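Mannonate dehydratase (Streptococcus suis, PDB 3BDK) probably catalyses the dehydration of D-mannonate to 2-dehydro-3-deoxy-D-gluconate, a lyase step of glucuronate breakdown that depends on manganese or ferrous iron. Local coordinates at residues Trp131-Ser134 with Asp135-His138; Gly307-Met311 with Asn312-Lys316. One frame throughout, in Å; residues are numbered along the deposited sequence.

In the fold
Both contacts are local and lie in series along the chain, neither nesting nor crossing. After strand 120-123 of the parallel barrel sheet the chain passes the sugar pocket, and contact 1 leads it from Trp131 into strand 135-139, an outermost strand, within this chain, of the antiparallel sheet. The chain returns to the barrel, builds its later strands and helices, and comes back to the antiparallel sheet at strands 290-293 and 296-299. Contact 2 then starts helix 311-320, ahead of barrel strand 327-328. The two centres stand about 23 Å apart and the nearest atoms about 11 Å, so the contacts do not touch; one enters the antiparallel sheet and the other follows it.

Contact 1: Trp131-Ser134 with Asp135-His138; sequences WTRS and DLHH. With DNO (D-mannose), chain C.
Asp135 follows Ser134 directly, and together they form a classic beta bulge, both backbones pairing with Ala148 of strand 145-150. The carboxylate of Asp135 leads away from Trp131-Ser134 and grips the chain ahead. Its CG is anti to the backbone N (chi1 -171°), and OD1 accepts from His137 N at 3.1 Å, closing an Asx turn. The donor approaches from above the carboxylate plane.

Leu136 carries the apolar contact back to the preceding residues. Its CD2 branch lies 3.6 Å from Arg133 CB and 4.0 Å from CZ3 of the Trp131 benzo ring. The leucine side chain crosses both partners at about a right angle. Arg133 bends at chi2 (-58°), and its guanidinium leaves Leu136 behind. NH1 donates to Thr132 O at 3.1 Å from above the carbonyl plane, while salt bridges to Glu299 and Asp222 hold the charged end.

His137 contributes its backbone N to the Asx turn. At His138 the ring takes up the other carboxylate oxygen: ND1 donates to Asp135 OD2 at 2.8 Å, nearly in the imidazole plane though it meets OD2 from above the carboxylate plane, with an N-H...O angle of 161°. OD1 is held by the turn amide and OD2 by the His138 ring, a pairing that would limit rotation of the carboxylate.

In the D-mannose pocket of this xylose isomerase-like TIM barrel, Trp131 NE1 approaches sugar O4 to 2.9 Å, the oxygen lying at the indole edge near the ring plane. The bulge and Asx turn lie just beyond, where the loop becomes strand 135-139.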
loop_
_atom_site.group_PDB
_atom_site.type_symbol
_atom_site.label_atom_id
_atom_site.label_comp_id
_atom_site.label_asym_id
_atom_site.label_seq_id
_atom_site.Cartn_x
_atom_site.Cartn_y
_atom_site.Cartn_z
ATOM N N TRP A 131 10.617 4.766 24.081
ATOM C CA TRP A 131 9.823 3.584 23.803
ATOM C C TRP A 131 10.557 2.398 24.413
ATOM O O TRP A 131 11.734 2.495 24.772
ATOM C CB TRP A 131 9.627 3.392 22.293
ATOM C CG TRP A 131 10.914 3.380 21.522
ATOM C CD1 TRP A 131 11.542 4.448 20.969
ATOM C CD2 TRP A 131 11.745 2.243 21.246
ATOM N NE1 TRP A 131 12.706 4.056 20.352
ATOM C CE2 TRP A 131 12.860 2.709 20.510
ATOM C CE3 TRP A 131 11.657 0.876 21.547
ATOM C CZ2 TRP A 131 13.878 1.856 20.059
ATOM C CZ3 TRP A 131 12.684 0.024 21.100
ATOM C CH2 TRP A 131 13.771 0.522 20.366
ATOM N N THR A 132 9.862 1.278 24.521
ATOM C CA THR A 132 10.444 0.070 25.062
ATOM C C THR A 132 9.850 -1.097 24.294
ATOM O O THR A 132 8.626 -1.211 24.165
ATOM C CB THR A 132 10.100 -0.038 26.546
ATOM O OG1 THR A 132 10.680 1.069 27.243
ATOM C CG2 THR A 132 10.599 -1.349 27.160
ATOM N N ARG A 133 10.715 -1.947 23.767
ATOM C CA ARG A 133 10.275 -3.188 23.177
ATOM C C ARG A 133 11.068 -4.299 23.839
ATOM O O ARG A 133 12.172 -4.061 24.320
ATOM C CB ARG A 133 10.497 -3.192 21.664
ATOM C CG ARG A 133 9.691 -2.149 20.879
ATOM C CD ARG A 133 8.165 -2.292 21.099
ATOM N NE ARG A 133 7.413 -1.368 20.259
ATOM C CZ ARG A 133 6.919 -0.198 20.662
ATOM N NH1 ARG A 133 7.072 0.205 21.922
ATOM N NH2 ARG A 133 6.266 0.572 19.797
ATOM N N SER A 134 10.497 -5.502 23.882
ATOM C CA SER A 134 11.179 -6.666 24.414
ATOM C C SER A 134 11.919 -7.373 23.284
ATOM O O SER A 134 12.838 -8.162 23.523
ATOM C CB SER A 134 10.164 -7.628 25.032
ATOM O OG SER A 134 9.933 -8.742 24.175
ATOM N N ASP A 135 11.504 -7.105 22.046
ATOM C CA ASP A 135 11.942 -7.919 20.909
ATOM C C ASP A 135 11.740 -7.186 19.594
ATOM O O ASP A 135 10.613 -6.806 19.258
ATOM C CB ASP A 135 11.181 -9.257 20.913
ATOM C CG ASP A 135 11.724 -10.261 19.897
ATOM O OD1 ASP A 135 12.630 -9.931 19.099
ATOM O OD2 ASP A 135 11.213 -11.399 19.890
ATOM N N LEU A 136 12.836 -7.048 18.845
ATOM C CA LEU A 136 12.909 -6.200 17.664
ATOM C C LEU A 136 12.912 -6.974 16.358
ATOM O O LEU A 136 13.195 -6.412 15.287
ATOM C CB LEU A 136 14.142 -5.294 17.726
ATOM C CG LEU A 136 14.425 -4.509 19.015
ATOM C CD1 LEU A 136 15.722 -3.744 18.846
ATOM C CD2 LEU A 136 13.309 -3.562 19.381
ATOM N N HIS A 137 12.580 -8.256 16.452
ATOM C CA HIS A 137 12.340 -9.110 15.289
ATOM C C HIS A 137 11.397 -10.215 15.738
ATOM O O HIS A 137 11.757 -11.400 15.680
ATOM C CB HIS A 137 13.643 -9.754 14.791
ATOM C CG HIS A 137 14.740 -8.773 14.519
ATOM N ND1 HIS A 137 14.678 -7.841 13.500
ATOM C CD2 HIS A 137 15.927 -8.573 15.139
ATOM C CE1 HIS A 137 15.779 -7.110 13.507
ATOM N NE2 HIS A 137 16.551 -7.531 14.495
ATOM N N HIS A 138 10.212 -9.846 16.217
ATOM C CA HIS A 138 9.268 -10.860 16.676
ATOM C C HIS A 138 8.529 -11.390 15.465
ATOM O O HIS A 138 8.060 -10.591 14.646
ATOM C CB HIS A 138 8.281 -10.295 17.701
ATOM C CG HIS A 138 7.751 -11.322 18.656
ATOM N ND1 HIS A 138 8.569 -12.070 19.472
ATOM C CD2 HIS A 138 6.487 -11.717 18.931
ATOM C CE1 HIS A 138 7.836 -12.892 20.199
ATOM N NE2 HIS A 138 6.565 -12.690 19.897
HETATM C C1 DNO C . 9.129 5.218 18.758
HETATM C C2 DNO C . 9.323 5.917 17.403
HETATM C C3 DNO C . 10.771 6.436 17.131
HETATM C C4 DNO C . 11.488 7.412 18.120
HETATM C C5 DNO C . 10.670 8.545 18.811
HETATM C C6 DNO C . 11.593 9.730 19.122
HETATM O O1 DNO C . 8.095 4.592 18.996
HETATM O O2 DNO C . 8.342 6.955 17.229
HETATM O O3 DNO C . 10.786 7.062 15.852
HETATM O O4 DNO C . 12.224 6.651 19.087
HETATM O O5 DNO C . 9.574 9.030 18.020
HETATM O O6 DNO C . 12.033 9.646 20.480
#

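Contact 2: Gly307-Met311 with Asn312-Lys316; sequences GDIDM and NAVVK
An N-terminal helix cap joins Asp310 to Asn312 and Ala313, where the loop after strand 296-299 becomes helix 311-320. Asp310 occupies the N-cap position. With chi1 at -171°, the carboxylate extends opposite its own amide nitrogen, and OD2 reaches the first turn of the helix. There OD2 accepts two weak bonds: from Asn312 N at 3.1 Å, strongly bent with an N-H...O angle of 134°, and from Ala313 N at 3.3 Å, much straighter at 169°. One carboxylate oxygen thus serves two early amides of the helix, and its negative charge would be expected to interact favourably with the helix dipole.

The main chain of the same residue starts the regular helical pattern. Val314 N donates to Asp310 O at 3.2 Å, with the donor in the carbonyl plane, and Val315 N donates to Met311 O at 3.0 Å, this time tilted from that plane. These successive i to i+4 bonds establish the first helical turn. Asp310 is also the centre of an inverse gamma turn, closed by a weak bond from Met311 N to Ile309 O; Met311 N also bonds Ser304 OG.

Side-chain packing accompanies the cap. Ile309 CG2 meets Val314 CG2 at 4.1 Å, the two side chains crossing obliquely. Ala313 CB lies 3.9 Å from Asp310 CG.

Met311, Asn312 and Val315 pack against helix 348-368 through Leu360, while Ala313 and Val314 meet Leu270 of helix 269-278. Ile309 touches Ala262 and Met311 touches Val258, both on helix 258-262. Upstream, Asp308 pairs its backbone with Val290 of strand 290-293, its carboxylate bonds Thr291 OG1 and Ala292 N, and it forms a salt bridge with Lys379 of the second subunit. The start of helix 311-320 lies among helices 258-262, 269-278 and 348-368.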
loop_
_atom_site.group_PDB
_atom_site.type_symbol
_atom_site.label_atom_id
_atom_site.label_comp_id
_atom_site.label_asym_id
_atom_site.label_seq_id
_atom_site.Cartn_x
_atom_site.Cartn_y
_atom_site.Cartn_z
ATOM N N GLY A 307 -4.280 -6.372 12.801
ATOM C CA GLY A 307 -4.179 -5.910 14.164
ATOM C C GLY A 307 -5.535 -5.668 14.819
ATOM O O GLY A 307 -6.538 -6.281 14.452
ATOM N N ASP A 308 -5.546 -4.754 15.789
ATOM C CA ASP A 308 -6.675 -4.527 16.659
ATOM C C ASP A 308 -7.346 -3.182 16.379
ATOM O O ASP A 308 -8.364 -2.861 16.980
ATOM C CB ASP A 308 -6.223 -4.627 18.127
ATOM C CG ASP A 308 -5.852 -6.058 18.543
ATOM O OD1 ASP A 308 -5.751 -6.956 17.657
ATOM O OD2 ASP A 308 -5.648 -6.308 19.758
ATOM N N ILE A 309 -6.800 -2.403 15.453
ATOM C CA ILE A 309 -7.348 -1.087 15.157
ATOM C C ILE A 309 -8.099 -1.050 13.840
ATOM O O ILE A 309 -7.644 -1.581 12.829
ATOM C CB ILE A 309 -6.240 -0.026 15.099
ATOM C CG1 ILE A 309 -5.430 -0.035 16.389
ATOM C CG2 ILE A 309 -6.822 1.379 14.842
ATOM C CD1 ILE A 309 -4.006 0.544 16.211
ATOM N N ASP A 310 -9.258 -0.416 13.846
ATOM C CA ASP A 310 -10.008 -0.225 12.620
ATOM C C ASP A 310 -9.557 1.086 12.001
ATOM O O ASP A 310 -10.133 2.156 12.265
ATOM C CB ASP A 310 -11.502 -0.210 12.900
ATOM C CG ASP A 310 -12.336 -0.224 11.638
ATOM O OD1 ASP A 310 -13.540 -0.536 11.767
ATOM O OD2 ASP A 310 -11.810 0.067 10.529
ATOM N N MET A 311 -8.514 0.971 11.179
ATOM C CA MET A 311 -7.887 2.086 10.465
ATOM C C MET A 311 -8.851 2.822 9.582
ATOM O O MET A 311 -8.644 4.014 9.297
ATOM C CB MET A 311 -6.723 1.605 9.612
ATOM C CG MET A 311 -5.505 1.232 10.434
ATOM S SD MET A 311 -4.981 2.468 11.677
ATOM C CE MET A 311 -3.338 1.841 12.012
ATOM N N ASN A 312 -9.906 2.132 9.152
ATOM C CA ASN A 312 -10.854 2.749 8.239
ATOM C C ASN A 312 -11.672 3.773 9.001
ATOM O O ASN A 312 -11.739 4.934 8.594
ATOM C CB ASN A 312 -11.742 1.726 7.542
ATOM C CG ASN A 312 -12.786 2.378 6.657
ATOM O OD1 ASN A 312 -13.983 2.270 6.922
ATOM N ND2 ASN A 312 -12.344 3.060 5.611
ATOM N N ALA A 313 -12.261 3.336 10.117
ATOM C CA ALA A 313 -12.948 4.222 11.044
ATOM C C ALA A 313 -12.082 5.448 11.330
ATOM O O ALA A 313 -12.562 6.579 11.233
ATOM C CB ALA A 313 -13.268 3.496 12.298
ATOM N N VAL A 314 -10.802 5.223 11.634
ATOM C CA VAL A 314 -9.863 6.317 11.895
ATOM C C VAL A 314 -9.901 7.299 10.725
ATOM O O VAL A 314 -10.468 8.367 10.861
ATOM C CB VAL A 314 -8.410 5.829 12.128
ATOM C CG1 VAL A 314 -7.479 7.005 12.284
ATOM C CG2 VAL A 314 -8.321 4.914 13.349
ATOM N N VAL A 315 -9.331 6.906 9.583
ATOM C CA VAL A 315 -9.223 7.766 8.397
ATOM C C VAL A 315 -10.564 8.400 8.010
ATOM O O VAL A 315 -10.606 9.568 7.650
ATOM C CB VAL A 315 -8.600 7.000 7.197
ATOM C CG1 VAL A 315 -9.297 5.709 6.999
ATOM C CG2 VAL A 315 -8.661 7.807 5.909
ATOM N N LYS A 316 -11.648 7.638 8.102
ATOM C CA LYS A 316 -12.991 8.175 7.941
ATOM C C LYS A 316 -13.226 9.418 8.802
ATOM O O LYS A 316 -13.702 10.414 8.286
ATOM C CB LYS A 316 -14.031 7.116 8.273
ATOM C CG LYS A 316 -15.469 7.583 8.177
ATOM C CD LYS A 316 -16.390 6.368 8.123
ATOM C CE LYS A 316 -17.777 6.722 7.594
ATOM N NZ LYS A 316 -18.517 7.539 8.580
#